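PDB 4IC6: protease Do-like 8, chloroplastic from Arabidopsis thaliana, which is a chloroplast serine protease of the HtrA (Deg) family that uses a trypsin-like domain, followed by a PDZ domain, to cleave proteins. Local coordinates for the interface of chains A and B. Numbering follows the deposited sequence. Chains: chain A/B, Protease Do-like 8, chloroplastic.

Contact 1 and contact 2 are neighbouring patches of one interface between chains A and B; the centres of their C-alpha atoms are about 11 Å apart. They share B:Ser175, near the end of strand 168-176; the same strand of chain A starts in contact 1 and runs on into contact 2. Both chains are copies of one protein and the interface is not an exact two-fold, so each copy offers different parts of its surface; the deposited assembly of six copies may not be the biological one. From A:His83 it is about 16 Å to the centre of contact 2 and about 19 Å to that of contact 1.

Contact 1: the interface of chains A and B. Residues chain A 162-163, 165-168; chain B 175-177, 179, 266.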
ATOM      1  N   PRO A 162      18.325 -22.457  -3.121  1.00 35.42           N
ATOM      2  CA  PRO A 162      17.429 -21.948  -2.075  1.00 35.64           C
ATOM      3  C   PRO A 162      16.565 -23.013  -1.407  1.00 38.72           C
ATOM      4  O   PRO A 162      16.154 -22.801  -0.263  1.00 38.90           O
ATOM      5  CB  PRO A 162      16.542 -20.950  -2.825  1.00 36.71           C
ATOM      6  CG  PRO A 162      16.547 -21.457  -4.274  1.00 38.09           C
ATOM      7  CD  PRO A 162      17.936 -22.003  -4.474  1.00 39.25           C
ATOM      8  N   PHE A 163      16.299 -24.123  -2.086  1.00 40.62           N
ATOM      9  CA  PHE A 163      15.418 -25.147  -1.500  1.00 44.62           C
ATOM     10  C   PHE A 163      16.019 -26.547  -1.407  1.00 43.92           C
ATOM     11  O   PHE A 163      15.382 -27.474  -0.892  1.00 41.98           O
ATOM     12  CB  PHE A 163      14.076 -25.179  -2.232  1.00 45.10           C
ATOM     13  CG  PHE A 163      13.420 -23.830  -2.327  1.00 48.68           C
ATOM     14  CD1 PHE A 163      13.044 -23.150  -1.178  1.00 49.65           C
ATOM     15  CD2 PHE A 163      13.188 -23.235  -3.561  1.00 48.11           C
ATOM     16  CE1 PHE A 163      12.440 -21.900  -1.256  1.00 51.03           C
ATOM     17  CE2 PHE A 163      12.579 -21.993  -3.644  1.00 49.29           C
ATOM     18  CZ  PHE A 163      12.205 -21.326  -2.485  1.00 48.80           C
ATOM     19  N   PHE A 165      16.881 -28.578  -3.841  1.00 42.83           N
ATOM     20  CA  PHE A 165      16.571 -29.527  -4.906  1.00 44.91           C
ATOM     21  C   PHE A 165      17.080 -29.088  -6.284  1.00 42.01           C
ATOM     22  O   PHE A 165      17.044 -29.855  -7.237  1.00 41.49           O
ATOM     23  CB  PHE A 165      15.076 -29.866  -4.933  1.00 50.19           C
ATOM     24  CG  PHE A 165      14.202 -28.719  -5.335  1.00 50.75           C
ATOM     25  CD1 PHE A 165      13.976 -28.434  -6.673  1.00 53.40           C
ATOM     26  CD2 PHE A 165      13.599 -27.922  -4.376  1.00 52.34           C
ATOM     27  CE1 PHE A 165      13.168 -27.372  -7.049  1.00 52.57           C
ATOM     28  CE2 PHE A 165      12.785 -26.860  -4.744  1.00 48.62           C
ATOM     29  CZ  PHE A 165      12.570 -26.589  -6.083  1.00 51.26           C
ATOM     30  N   ASP A 166      17.567 -27.857  -6.393  1.00 37.04           N
ATOM     31  CA  ASP A 166      18.178 -27.417  -7.641  1.00 38.43           C
ATOM     32  C   ASP A 166      19.047 -26.193  -7.387  1.00 40.58           C
ATOM     33  O   ASP A 166      19.359 -25.882  -6.238  1.00 42.19           O
ATOM     34  CB  ASP A 166      17.106 -27.089  -8.676  1.00 43.05           C
ATOM     35  CG  ASP A 166      16.299 -25.857  -8.307  1.00 42.77           C
ATOM     36  OD1 ASP A 166      16.662 -25.182  -7.311  1.00 37.25           O
ATOM     37  OD2 ASP A 166      15.310 -25.555  -9.022  1.00 40.84           O
ATOM     38  N   HIS A 167      19.426 -25.489  -8.455  1.00 37.19           N
ATOM     39  CA  HIS A 167      20.176 -24.247  -8.306  1.00 36.15           C
ATOM     40  C   HIS A 167      19.609 -23.144  -9.191  1.00 35.90           C
ATOM     41  O   HIS A 167      18.924 -23.420 -10.183  1.00 35.55           O
ATOM     42  CB  HIS A 167      21.666 -24.465  -8.607  1.00 36.38           C
ATOM     43  CG  HIS A 167      22.398 -25.195  -7.526  1.00 41.63           C
ATOM     44  ND1 HIS A 167      22.238 -26.548  -7.297  1.00 44.57           N
ATOM     45  CD2 HIS A 167      23.283 -24.758  -6.600  1.00 38.20           C
ATOM     46  CE1 HIS A 167      22.998 -26.913  -6.280  1.00 43.37           C
ATOM     47  NE2 HIS A 167      23.643 -25.847  -5.840  1.00 41.15           N
ATOM     48  N   THR A 168      19.913 -21.900  -8.831  1.00 33.00           N
ATOM     49  CA  THR A 168      19.425 -20.730  -9.560  1.00 31.46           C
ATOM     50  C   THR A 168      20.590 -19.905 -10.032  1.00 29.44           C
ATOM     51  O   THR A 168      21.660 -19.958  -9.443  1.00 28.24           O
ATOM     52  CB  THR A 168      18.576 -19.814  -8.657  1.00 29.76           C
ATOM     53  OG1 THR A 168      19.388 -19.327  -7.580  1.00 31.04           O
ATOM     54  CG2 THR A 168      17.409 -20.582  -8.058  1.00 34.52           C
TER
ATOM     55  N   SER B 175      17.373 -18.727 -15.703  1.00 31.80           N
ATOM     56  CA  SER B 175      17.756 -18.513 -14.313  1.00 31.56           C
ATOM     57  C   SER B 175      17.464 -19.767 -13.474  1.00 34.57           C
ATOM     58  O   SER B 175      18.122 -20.032 -12.471  1.00 31.03           O
ATOM     59  CB  SER B 175      16.992 -17.314 -13.759  1.00 33.50           C
ATOM     60  OG  SER B 175      17.109 -17.245 -12.353  1.00 38.49           O
ATOM     61  N   GLY B 176      16.465 -20.536 -13.891  1.00 35.12           N
ATOM     62  CA  GLY B 176      16.102 -21.748 -13.185  1.00 32.49           C
ATOM     63  C   GLY B 176      15.162 -22.539 -14.069  1.00 35.09           C
ATOM     64  O   GLY B 176      14.574 -21.981 -14.999  1.00 34.51           O
ATOM     65  N   LEU B 177      15.028 -23.830 -13.779  1.00 36.35           N
ATOM     66  CA  LEU B 177      14.178 -24.722 -14.562  1.00 37.64           C
ATOM     67  C   LEU B 177      13.211 -25.432 -13.632  1.00 39.47           C
ATOM     68  O   LEU B 177      13.478 -25.571 -12.438  1.00 38.49           O
ATOM     69  CB  LEU B 177      15.022 -25.766 -15.292  1.00 40.04           C
ATOM     70  CG  LEU B 177      15.655 -25.429 -16.653  1.00 43.60           C
ATOM     71  CD1 LEU B 177      15.066 -24.173 -17.263  1.00 41.86           C
ATOM     72  CD2 LEU B 177      17.155 -25.335 -16.555  1.00 46.73           C
ATOM     73  N   ARG B 179      10.337 -24.697 -12.329  1.00 36.70           N
ATOM     74  CA  ARG B 179       9.850 -23.863 -11.235  1.00 39.13           C
ATOM     75  C   ARG B 179       8.371 -23.553 -11.436  1.00 42.13           C
ATOM     76  O   ARG B 179       7.882 -23.545 -12.560  1.00 42.13           O
ATOM     77  CB  ARG B 179      10.669 -22.567 -11.135  1.00 39.76           C
ATOM     78  CG  ARG B 179      12.084 -22.779 -10.579  1.00 43.76           C
ATOM     79  CD  ARG B 179      12.012 -23.487  -9.218  1.00 45.30           C
ATOM     80  NE  ARG B 179      13.296 -23.542  -8.515  1.00 45.83           N
ATOM     81  CZ  ARG B 179      13.805 -22.542  -7.804  1.00 45.88           C
ATOM     82  NH1 ARG B 179      13.147 -21.388  -7.713  1.00 45.78           N
ATOM     83  NH2 ARG B 179      14.975 -22.690  -7.193  1.00 44.67           N
ATOM     84  N   ASP B 266       7.459 -28.230  -4.372  1.00 45.97           N
ATOM     85  CA  ASP B 266       8.813 -28.687  -4.075  1.00 52.18           C
ATOM     86  C   ASP B 266       9.457 -27.943  -2.898  1.00 51.61           C
ATOM     87  O   ASP B 266      10.094 -28.573  -2.051  1.00 54.02           O
ATOM     88  CB  ASP B 266       9.705 -28.595  -5.317  1.00 58.70           C
ATOM     89  CG  ASP B 266       9.352 -29.639  -6.360  1.00 65.63           C
ATOM     90  OD1 ASP B 266       8.296 -30.290  -6.207  1.00 67.70           O
ATOM     91  OD2 ASP B 266      10.125 -29.806  -7.332  1.00 66.65           O
TER
HETATM   92  O   HOH W   1      13.901 -27.558 -10.372  1.00 39.32           O
HETATM   93  O   HOH W   2      16.776 -24.606 -11.547  1.00 42.69           O
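With CG wedged between its backbone N and carbonyl carbon (chi1 68°), A:Asp166 points its carboxylate at B:Arg179, whose chain bends at chi2 (-55°) before running out to meet it tip to tip. This is a polar and aromatic patch between two protease subunits, possibly but not certainly one used in the cell. The guanidinium takes the carboxylate side-on. B:Arg179 NE bonds to A:Asp166 OD2 at 2.9 Å, a salt bridge. B:Arg179 NH2 reaches A:Asp166 OD1 at 3.0 Å in a nearly straight line. Both oxygens use their syn lone pairs, and the two flat groups lie only 20° from coplanar, so the paired bonds resist rotation of either end.

Chain A hems in the guanidinium on other sides. The ring atom CD2 of A:Phe163 stands 4.0 Å above the B:Arg179 guanidinium plane, towards its rim, with the ring tilted against it rather than stacked. A:Pro162 brings CG to within 3.5 Å of B:Arg179 NH2, and the methyl CG2 of A:Thr168 also closes on NH2. Such apolar neighbours would be expected to strengthen the ion pair.

Next to the ion pair, A:Phe165 presents a face to B:Asp266, the first residue of helix 266-271. CB of B:Asp266 sits over that face, 3.8 Å from the A:Phe165 ring centroid, in a CH-pi contact, and the carboxylate stands almost perpendicular to the ring. The opposite face has OD1 of A:Asp166 above its rim.

Water 2 links the backbone N of B:Leu177 to the carbonyl O of A:His167. Water 1 lies at the edge of the A:Phe165 ring, in its plane, and joins A:Asp166 OD2 at 2.8 Å to the carbonyl O of B:Leu177.

Contact 2: the interface of chains A and B. Residues chain A 169-170, 198, 200; chain B 175, 230-232.
A:Leu169 and B:Ser175 meet through a pair of hydrogen bonds, one polar grouping in this patch of the protease-domain interface. The backbone N of A:Leu169 donates to the carbonyl O of B:Ser175 at 2.8 Å. In return the B:Ser175 hydroxyl, OG, donates to the carbonyl O of A:Leu169 at 2.7 Å, tilted 33° from the carbonyl plane. OG lies anti to its own backbone N (chi1 167°), which swings the hydroxyl across to chain A. The two bonds thus satisfy both backbone polar atoms of A:Leu169 with one residue of the neighbour.

Another polar grouping is the amide of A:Asn200, whose ND2 donates to the carbonyl O of B:Ala230 at 2.7 Å. The bond is nearly straight (176° at H); the acceptor lies in the amide plane, and the donor in turn lies in the carbonyl plane of B:Ala230. A leucine in place of A:Asn200 would probably leave the B:Ala230 carbonyl without this amide donor and set the 230-232 loop freer to shift.

Apolar contacts flank the amide. CB of A:Asn200 lies 3.8 Å from CB of B:Ala230, so this side chain combines a polar tip with a methylene packed against the partner. The methyl CB of A:Ala198 rests 3.9 Å from CA of B:Gly231, where the absence of a side chain probably allows the close approach. CG1 of B:Val232 approaches CG2 of A:Thr170, the two side chains crossing at about a right angle, and also comes near the A:Asn200 amide.

Within chain A, a further hydrogen bond ties strand 168-176 to the loop carrying A:Ala198: the hydroxyl OG1 of A:Thr170 donates to the carbonyl O of A:Ala198 at 2.7 Å.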
ATOM      1  N   LEU A 169      20.378 -19.098 -11.065  1.00 27.21           N
ATOM      2  CA  LEU A 169      21.443 -18.207 -11.518  1.00 29.24           C
ATOM      3  C   LEU A 169      20.844 -16.882 -11.919  1.00 30.98           C
ATOM      4  O   LEU A 169      19.777 -16.844 -12.530  1.00 31.11           O
ATOM      5  CB  LEU A 169      22.120 -18.800 -12.745  1.00 30.23           C
ATOM      6  CG  LEU A 169      23.132 -17.909 -13.470  1.00 30.58           C
ATOM      7  CD1 LEU A 169      24.316 -17.670 -12.559  1.00 30.73           C
ATOM      8  CD2 LEU A 169      23.577 -18.585 -14.751  1.00 26.95           C
ATOM      9  N   THR A 170      21.539 -15.802 -11.588  1.00 31.04           N
ATOM     10  CA  THR A 170      21.273 -14.513 -12.211  1.00 32.18           C
ATOM     11  C   THR A 170      22.597 -13.929 -12.665  1.00 30.73           C
ATOM     12  O   THR A 170      23.649 -14.291 -12.143  1.00 27.59           O
ATOM     13  CB  THR A 170      20.513 -13.532 -11.274  1.00 28.31           C
ATOM     14  OG1 THR A 170      21.340 -13.175 -10.157  1.00 25.88           O
ATOM     15  CG2 THR A 170      19.217 -14.163 -10.773  1.00 27.18           C
ATOM     16  N   ALA A 198      20.181  -9.819 -10.430  1.00 23.33           N
ATOM     17  CA  ALA A 198      19.129  -9.849  -9.436  1.00 27.60           C
ATOM     18  C   ALA A 198      19.604 -10.622  -8.199  1.00 28.90           C
ATOM     19  O   ALA A 198      20.091 -11.760  -8.297  1.00 29.76           O
ATOM     20  CB  ALA A 198      17.885 -10.485 -10.005  1.00 26.80           C
ATOM     21  N   ASN A 200      18.149 -12.020  -4.663  1.00 28.72           N
ATOM     22  CA  ASN A 200      16.832 -12.255  -4.116  1.00 27.50           C
ATOM     23  C   ASN A 200      16.837 -13.444  -3.136  1.00 32.52           C
ATOM     24  O   ASN A 200      17.889 -14.019  -2.878  1.00 33.71           O
ATOM     25  CB  ASN A 200      15.876 -12.498  -5.291  1.00 25.68           C
ATOM     26  CG  ASN A 200      16.399 -13.558  -6.251  1.00 34.54           C
ATOM     27  OD1 ASN A 200      17.048 -14.515  -5.822  1.00 29.36           O
ATOM     28  ND2 ASN A 200      16.117 -13.400  -7.563  1.00 33.07           N
TER
ATOM     29  N   SER B 175      17.373 -18.727 -15.703  1.00 31.80           N
ATOM     30  CA  SER B 175      17.756 -18.513 -14.313  1.00 31.56           C
ATOM     31  C   SER B 175      17.464 -19.767 -13.474  1.00 34.57           C
ATOM     32  O   SER B 175      18.122 -20.032 -12.471  1.00 31.03           O
ATOM     33  CB  SER B 175      16.992 -17.314 -13.759  1.00 33.50           C
ATOM     34  OG  SER B 175      17.109 -17.245 -12.353  1.00 38.49           O
ATOM     35  N   ALA B 230      11.585 -10.018  -7.376  1.00 46.23           N
ATOM     36  CA  ALA B 230      12.798 -10.794  -7.174  1.00 42.09           C
ATOM     37  C   ALA B 230      13.688 -10.686  -8.398  1.00 35.92           C
ATOM     38  O   ALA B 230      14.708 -11.353  -8.491  1.00 36.84           O
ATOM     39  CB  ALA B 230      12.468 -12.252  -6.860  1.00 41.77           C
ATOM     40  N   GLY B 231      13.292  -9.845  -9.348  1.00 31.79           N
ATOM     41  CA  GLY B 231      14.101  -9.609 -10.528  1.00 31.20           C
ATOM     42  C   GLY B 231      14.106 -10.727 -11.554  1.00 32.46           C
ATOM     43  O   GLY B 231      14.951 -10.748 -12.457  1.00 29.99           O
ATOM     44  N   VAL B 232      13.171 -11.666 -11.425  1.00 34.28           N
ATOM     45  CA  VAL B 232      13.103 -12.798 -12.349  1.00 36.79           C
ATOM     46  C   VAL B 232      11.662 -12.996 -12.809  1.00 34.10           C
ATOM     47  O   VAL B 232      10.731 -12.646 -12.097  1.00 36.30           O
ATOM     48  CB  VAL B 232      13.650 -14.100 -11.696  1.00 32.65           C
ATOM     49  CG1 VAL B 232      15.119 -13.912 -11.262  1.00 33.93           C
ATOM     50  CG2 VAL B 232      12.798 -14.512 -10.516  1.00 36.13           C
TER